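Long-range contacts in restriction endonuclease AspBHI (PDB 4OC8), which is a DNA modification-dependent restriction endonuclease, which probably binds modified DNA and cleaves it, and is found here as a four-chain assembly: residues T8-V16 and E177-V185; G138-A146 and W201-I210. One frame throughout, in Å; residues are numbered along the deposited sequence.

Interaction 1 of 2, residues T8-V16 and E177-V185; sequences TLGQVDLIV and EAVIPRAWV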
# COMPACT_ATOMS: atom_id res chain seq x y z
N THR A 8 25.11 -15.00 35.11
CA THR A 8 23.91 -14.18 35.01
C THR A 8 22.80 -14.85 34.19
O THR A 8 21.61 -14.60 34.41
CB THR A 8 24.24 -12.80 34.40
OG1 THR A 8 25.32 -12.21 35.13
CG2 THR A 8 23.04 -11.87 34.44
N LEU A 9 23.19 -15.74 33.28
CA LEU A 9 22.24 -16.44 32.42
C LEU A 9 21.37 -17.44 33.17
O LEU A 9 20.41 -17.98 32.60
CB LEU A 9 22.98 -17.13 31.28
CG LEU A 9 23.84 -16.23 30.39
CD1 LEU A 9 24.64 -17.07 29.41
CD2 LEU A 9 22.97 -15.23 29.65
N GLY A 10 21.70 -17.70 34.43
CA GLY A 10 20.87 -18.56 35.25
C GLY A 10 19.92 -17.77 36.13
O GLY A 10 19.16 -18.35 36.92
N GLN A 11 19.94 -16.45 35.99
CA GLN A 11 19.18 -15.58 36.89
C GLN A 11 18.30 -14.55 36.19
O GLN A 11 17.15 -14.35 36.56
CB GLN A 11 20.13 -14.89 37.88
CG GLN A 11 20.75 -15.84 38.90
CD GLN A 11 22.08 -15.34 39.44
OE1 GLN A 11 22.59 -14.30 39.01
NE2 GLN A 11 22.64 -16.07 40.39
N VAL A 12 18.85 -13.89 35.17
CA VAL A 12 18.15 -12.79 34.51
C VAL A 12 16.95 -13.26 33.66
O VAL A 12 16.94 -14.37 33.13
CB VAL A 12 19.12 -11.93 33.65
CG1 VAL A 12 19.64 -12.73 32.47
CG2 VAL A 12 18.47 -10.64 33.20
N ASP A 13 15.93 -12.41 33.57
CA ASP A 13 14.76 -12.69 32.74
C ASP A 13 15.07 -12.51 31.25
O ASP A 13 16.15 -12.07 30.87
CB ASP A 13 13.60 -11.77 33.14
CG ASP A 13 12.84 -12.29 34.34
OD1 ASP A 13 12.78 -13.53 34.51
OD2 ASP A 13 12.29 -11.46 35.12
N LEU A 14 14.09 -12.85 30.41
CA LEU A 14 14.21 -12.66 28.96
C LEU A 14 13.67 -11.29 28.56
O LEU A 14 12.45 -11.09 28.52
CB LEU A 14 13.46 -13.76 28.21
CG LEU A 14 14.14 -15.11 28.01
CD1 LEU A 14 14.33 -15.84 29.32
CD2 LEU A 14 13.32 -15.95 27.06
N ILE A 15 14.57 -10.37 28.24
CA ILE A 15 14.20 -8.98 27.94
C ILE A 15 14.29 -8.68 26.44
O ILE A 15 15.29 -9.00 25.79
CB ILE A 15 15.08 -8.01 28.75
CG1 ILE A 15 15.05 -8.38 30.23
CG2 ILE A 15 14.65 -6.56 28.52
CD1 ILE A 15 16.27 -7.95 31.01
N VAL A 16 13.24 -8.07 25.90
CA VAL A 16 13.18 -7.78 24.47
C VAL A 16 14.39 -6.98 23.98
O VAL A 16 14.71 -5.92 24.53
CB VAL A 16 11.88 -7.03 24.10
CG1 VAL A 16 11.95 -6.53 22.67
CG2 VAL A 16 10.68 -7.94 24.31
N GLU A 177 4.97 -7.84 25.06
CA GLU A 177 5.48 -8.06 26.41
C GLU A 177 6.95 -7.68 26.44
O GLU A 177 7.73 -8.20 25.66
CB GLU A 177 5.32 -9.53 26.82
CG GLU A 177 3.88 -10.02 26.84
CD GLU A 177 3.06 -9.44 28.00
OE1 GLU A 177 3.66 -8.99 29.00
OE2 GLU A 177 1.82 -9.43 27.90
N ALA A 178 7.33 -6.79 27.35
CA ALA A 178 8.72 -6.34 27.43
C ALA A 178 9.62 -7.35 28.14
O ALA A 178 10.80 -7.47 27.82
CB ALA A 178 8.81 -4.98 28.10
N VAL A 179 9.06 -8.06 29.12
CA VAL A 179 9.85 -9.02 29.89
C VAL A 179 9.15 -10.37 30.04
O VAL A 179 8.00 -10.45 30.48
CB VAL A 179 10.21 -8.48 31.29
CG1 VAL A 179 11.02 -9.51 32.05
CG2 VAL A 179 10.98 -7.17 31.19
N ILE A 180 9.86 -11.43 29.68
CA ILE A 180 9.35 -12.78 29.84
C ILE A 180 10.07 -13.46 30.99
O ILE A 180 11.27 -13.68 30.94
CB ILE A 180 9.54 -13.60 28.55
CG1 ILE A 180 9.08 -12.79 27.34
CG2 ILE A 180 8.80 -14.91 28.65
CD1 ILE A 180 7.62 -12.43 27.37
N PRO A 181 9.32 -13.79 32.06
CA PRO A 181 9.88 -14.39 33.26
C PRO A 181 10.56 -15.71 32.94
O PRO A 181 9.92 -16.57 32.34
CB PRO A 181 8.65 -14.66 34.13
CG PRO A 181 7.62 -13.71 33.63
CD PRO A 181 7.86 -13.61 32.16
N ARG A 182 11.83 -15.88 33.31
CA ARG A 182 12.51 -17.15 33.08
C ARG A 182 11.92 -18.26 33.95
O ARG A 182 12.00 -19.44 33.59
CB ARG A 182 14.03 -17.03 33.28
CG ARG A 182 14.47 -16.78 34.71
CD ARG A 182 15.98 -17.00 34.85
NE ARG A 182 16.32 -18.41 35.00
CZ ARG A 182 17.31 -19.01 34.36
NH1 ARG A 182 18.07 -18.33 33.51
NH2 ARG A 182 17.55 -20.30 34.57
N ALA A 183 11.33 -17.88 35.07
CA ALA A 183 10.59 -18.82 35.91
C ALA A 183 9.48 -19.50 35.10
O ALA A 183 9.32 -20.72 35.16
CB ALA A 183 10.00 -18.11 37.11
N TRP A 184 8.73 -18.71 34.35
CA TRP A 184 7.65 -19.22 33.51
C TRP A 184 8.19 -20.10 32.40
O TRP A 184 7.64 -21.17 32.11
CB TRP A 184 6.85 -18.08 32.90
CG TRP A 184 5.70 -18.53 32.04
CD1 TRP A 184 4.59 -19.22 32.46
CD2 TRP A 184 5.53 -18.32 30.64
NE1 TRP A 184 3.75 -19.45 31.40
CE2 TRP A 184 4.30 -18.91 30.26
CE3 TRP A 184 6.30 -17.69 29.65
CZ2 TRP A 184 3.83 -18.89 28.95
CZ3 TRP A 184 5.83 -17.67 28.35
CH2 TRP A 184 4.61 -18.26 28.01
N VAL A 185 9.27 -19.64 31.78
CA VAL A 185 9.89 -20.37 30.68
C VAL A 185 10.32 -21.76 31.13
O VAL A 185 9.94 -22.75 30.52
CB VAL A 185 11.10 -19.61 30.11
CG1 VAL A 185 11.82 -20.46 29.08
CG2 VAL A 185 10.64 -18.30 29.49
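R182 NH1 points at the carbonyl of L9, near the guanidinium plane, a weak bond of doubtful geometry; the same nitrogen bonds P36 O in helix 34-37. Whereas L9 O lies at the guanidinium edge, G10 O lies over one face, 3.2 Å from R182 CZ. The arginine chain runs back past the carbonyls of Q11 and V12. A bend at chi3 (-82°) turns the flat end toward the 3-10 turn at 8-10. At the start of helix 182-189, D13 OD1 accepts the N-H of R182 at 2.8 Å, on the anti side and 33° out of the carboxylate plane, while D13 CB packs on V179 CG1. This helix end would probably stabilise the negative charge.

From L14 on, the pairing is a two-strand antiparallel ribbon, separate from the main sheet of the N-terminal domain. L14 and I180 form the hydrogen-bonded pair, L14 N to I180 O 3.0 Å and I180 N to L14 O 2.9 Å. Their side chains lie on the face covered by F136. I15 and V179 form the non-hydrogen-bonded pair on the other face, where L92 of the second subunit packs. V16 N bonds A178 O at 3.2 Å.

Interaction 2 of 2, residues G138-A146 and W201-I210; sequences GLAVPGSPA and WNAWLSAGGI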
# COMPACT_ATOMS: atom_id res chain seq x y z
N GLY A 138 11.58 -11.55 21.22
CA GLY A 138 10.26 -11.57 21.80
C GLY A 138 9.60 -12.94 21.91
O GLY A 138 10.15 -13.95 21.48
N LEU A 139 8.42 -12.94 22.51
CA LEU A 139 7.60 -14.14 22.63
C LEU A 139 6.56 -14.06 21.53
O LEU A 139 5.94 -13.01 21.34
CB LEU A 139 6.94 -14.18 24.00
CG LEU A 139 5.68 -15.02 24.16
CD1 LEU A 139 6.02 -16.49 24.34
CD2 LEU A 139 4.85 -14.50 25.31
N ALA A 140 6.36 -15.15 20.81
CA ALA A 140 5.53 -15.07 19.61
C ALA A 140 4.42 -16.11 19.54
O ALA A 140 4.49 -17.16 20.18
CB ALA A 140 6.41 -15.16 18.37
N VAL A 141 3.40 -15.80 18.76
CA VAL A 141 2.30 -16.72 18.50
C VAL A 141 2.14 -16.94 16.99
O VAL A 141 2.50 -16.08 16.19
CB VAL A 141 0.98 -16.21 19.10
CG1 VAL A 141 1.09 -16.13 20.61
CG2 VAL A 141 0.61 -14.86 18.51
N PRO A 142 1.60 -18.11 16.60
CA PRO A 142 1.34 -18.39 15.18
C PRO A 142 0.30 -17.45 14.59
O PRO A 142 -0.67 -17.11 15.26
CB PRO A 142 0.77 -19.81 15.21
CG PRO A 142 1.30 -20.40 16.46
CD PRO A 142 1.35 -19.29 17.45
N GLY A 143 0.51 -17.04 13.35
CA GLY A 143 -0.45 -16.22 12.65
C GLY A 143 -0.19 -14.74 12.77
O GLY A 143 0.83 -14.31 13.31
N SER A 144 -1.12 -13.95 12.25
CA SER A 144 -1.04 -12.50 12.30
C SER A 144 -2.45 -11.92 12.21
O SER A 144 -3.31 -12.50 11.54
CB SER A 144 -0.17 -11.97 11.16
OG SER A 144 -0.07 -10.55 11.20
N PRO A 145 -2.68 -10.79 12.88
CA PRO A 145 -3.96 -10.08 12.75
C PRO A 145 -4.14 -9.41 11.39
O PRO A 145 -5.24 -8.93 11.11
CB PRO A 145 -3.89 -9.03 13.86
CG PRO A 145 -2.43 -8.85 14.12
CD PRO A 145 -1.82 -10.19 13.91
N ALA A 146 -3.10 -9.36 10.56
CA ALA A 146 -3.21 -8.70 9.26
C ALA A 146 -3.27 -9.66 8.07
O ALA A 146 -3.44 -9.23 6.92
CB ALA A 146 -2.08 -7.71 9.07
N TRP A 201 -0.17 -13.53 26.37
CA TRP A 201 -0.20 -14.96 26.13
C TRP A 201 -1.52 -15.59 26.59
O TRP A 201 -2.14 -16.33 25.83
CB TRP A 201 0.98 -15.67 26.79
CG TRP A 201 0.98 -17.14 26.51
CD1 TRP A 201 0.47 -18.13 27.29
CD2 TRP A 201 1.49 -17.79 25.33
NE1 TRP A 201 0.64 -19.35 26.69
CE2 TRP A 201 1.26 -19.17 25.49
CE3 TRP A 201 2.12 -17.33 24.17
CZ2 TRP A 201 1.64 -20.10 24.52
CZ3 TRP A 201 2.50 -18.26 23.21
CH2 TRP A 201 2.26 -19.63 23.39
N ASN A 202 -1.94 -15.29 27.82
CA ASN A 202 -3.20 -15.83 28.33
C ASN A 202 -4.37 -15.36 27.47
O ASN A 202 -5.29 -16.13 27.19
CB ASN A 202 -3.43 -15.42 29.79
CG ASN A 202 -2.50 -16.14 30.74
OD1 ASN A 202 -2.18 -17.31 30.54
ND2 ASN A 202 -2.08 -15.44 31.79
N ALA A 203 -4.32 -14.10 27.07
CA ALA A 203 -5.32 -13.52 26.19
C ALA A 203 -5.41 -14.32 24.89
O ALA A 203 -6.51 -14.66 24.43
CB ALA A 203 -5.00 -12.07 25.90
N TRP A 204 -4.24 -14.62 24.32
CA TRP A 204 -4.23 -15.40 23.09
C TRP A 204 -4.80 -16.80 23.33
O TRP A 204 -5.51 -17.34 22.49
CB TRP A 204 -2.82 -15.47 22.48
CG TRP A 204 -2.80 -16.28 21.21
CD1 TRP A 204 -3.17 -15.86 19.96
CD2 TRP A 204 -2.41 -17.65 21.07
NE1 TRP A 204 -3.03 -16.88 19.06
CE2 TRP A 204 -2.56 -17.99 19.71
CE3 TRP A 204 -1.93 -18.62 21.96
CZ2 TRP A 204 -2.27 -19.26 19.22
CZ3 TRP A 204 -1.64 -19.88 21.47
CH2 TRP A 204 -1.81 -20.19 20.12
N LEU A 205 -4.49 -17.37 24.49
CA LEU A 205 -4.97 -18.70 24.84
C LEU A 205 -6.48 -18.76 24.92
O LEU A 205 -7.11 -19.66 24.35
CB LEU A 205 -4.37 -19.15 26.18
CG LEU A 205 -3.03 -19.87 26.11
CD1 LEU A 205 -2.53 -20.20 27.50
CD2 LEU A 205 -3.17 -21.12 25.27
N SER A 206 -7.08 -17.79 25.61
CA SER A 206 -8.52 -17.80 25.84
C SER A 206 -9.33 -17.35 24.63
O SER A 206 -10.31 -18.00 24.26
CB SER A 206 -8.89 -16.97 27.06
OG SER A 206 -8.28 -15.69 27.02
N ALA A 207 -8.92 -16.25 24.00
CA ALA A 207 -9.76 -15.62 22.98
C ALA A 207 -9.25 -15.85 21.56
O ALA A 207 -10.01 -15.74 20.60
CB ALA A 207 -9.90 -14.13 23.26
N GLY A 208 -7.97 -16.18 21.43
CA GLY A 208 -7.37 -16.38 20.13
C GLY A 208 -6.82 -15.09 19.54
O GLY A 208 -6.14 -15.10 18.52
N GLY A 209 -7.12 -13.98 20.20
CA GLY A 209 -6.71 -12.68 19.71
C GLY A 209 -5.23 -12.40 19.90
O GLY A 209 -4.59 -12.96 20.79
N ILE A 210 -4.70 -11.51 19.07
CA ILE A 210 -3.28 -11.19 19.10
C ILE A 210 -3.04 -9.71 19.36
O ILE A 210 -3.53 -8.85 18.62
CB ILE A 210 -2.59 -11.56 17.77
CG1 ILE A 210 -2.81 -13.04 17.44
CG2 ILE A 210 -1.12 -11.25 17.83
CD1 ILE A 210 -2.10 -13.48 16.20
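V141 pushes its two methyls into hollows built by W201, W204 and I210. Its CG1 slots between the two tryptophans, 3.6 Å from W201 CZ3, and sits over one face of W204. There V141 CG1 lies 4.0 Å from the centroid of the five-membered ring and 17° off the ring normal, a CH-pi contact. The other methyl, V141 CG2, meets I210 CD1 at 3.8 Å.

The helix offers W201 and W204 one turn apart. Both have CG anti to the backbone N (chi1 -178° in W201), which throws the indoles out from the helix toward the strand. W201 comes with the six-membered end of its ring. The L139 side chain crosses that of W201 at about a right angle, L139 CD1 4.0 Å from W201 CE3, while the carbonyl oxygen of A140 stands at the ring edge in its plane. P142 takes up the far end of W204, its CD against W204 CZ2.

Beyond the helix, where the chain turns through G208, I210 supplies a bump of its own. Its extended side chain carries CD1 into a notch where the strand gives way to loop, lined by V141 CG2, P142 O, the backbone of G143 and S144, and P145 CD at 4.0 Å.

Helix 199-207 thus covers strand 133-142 of the mixed sheet; the axes of 201-207 and 138-142 run almost parallel, 9° apart and 10.2 Å at their nearest. This is alpha/beta layer packing in the N-terminal region, whose sequence belongs to the PUA clan. No hydrogen bond spans the two segments, so shape fit and apolar burial hold them together, while the backbones of G138, A140 and V141 bond V124, I122 and T173 on the flanking strands.

Interaction 2 is a buried contact between a helix and the main sheet, and its cohesion is apolar. Interaction 1 is only partly buried and its centre lies farther from the centre of the chain (about 26 against 20 Å); there a small ribbon, a carboxylate and an arginine supply backbone and polar bonds. The two meet along one apolar seam: I180 CD1 packs on L139 CB at 3.9 Å, and the rings of W184 and W201 pack edge-to-face. Segments 177-185 and 201-210 lie on consecutive helices, 182-189 and 199-207; 8-16 and 138-146 come before both. Different copies of the protein approach them, the second subunit at interaction 1 and the third at the margin of interaction 2.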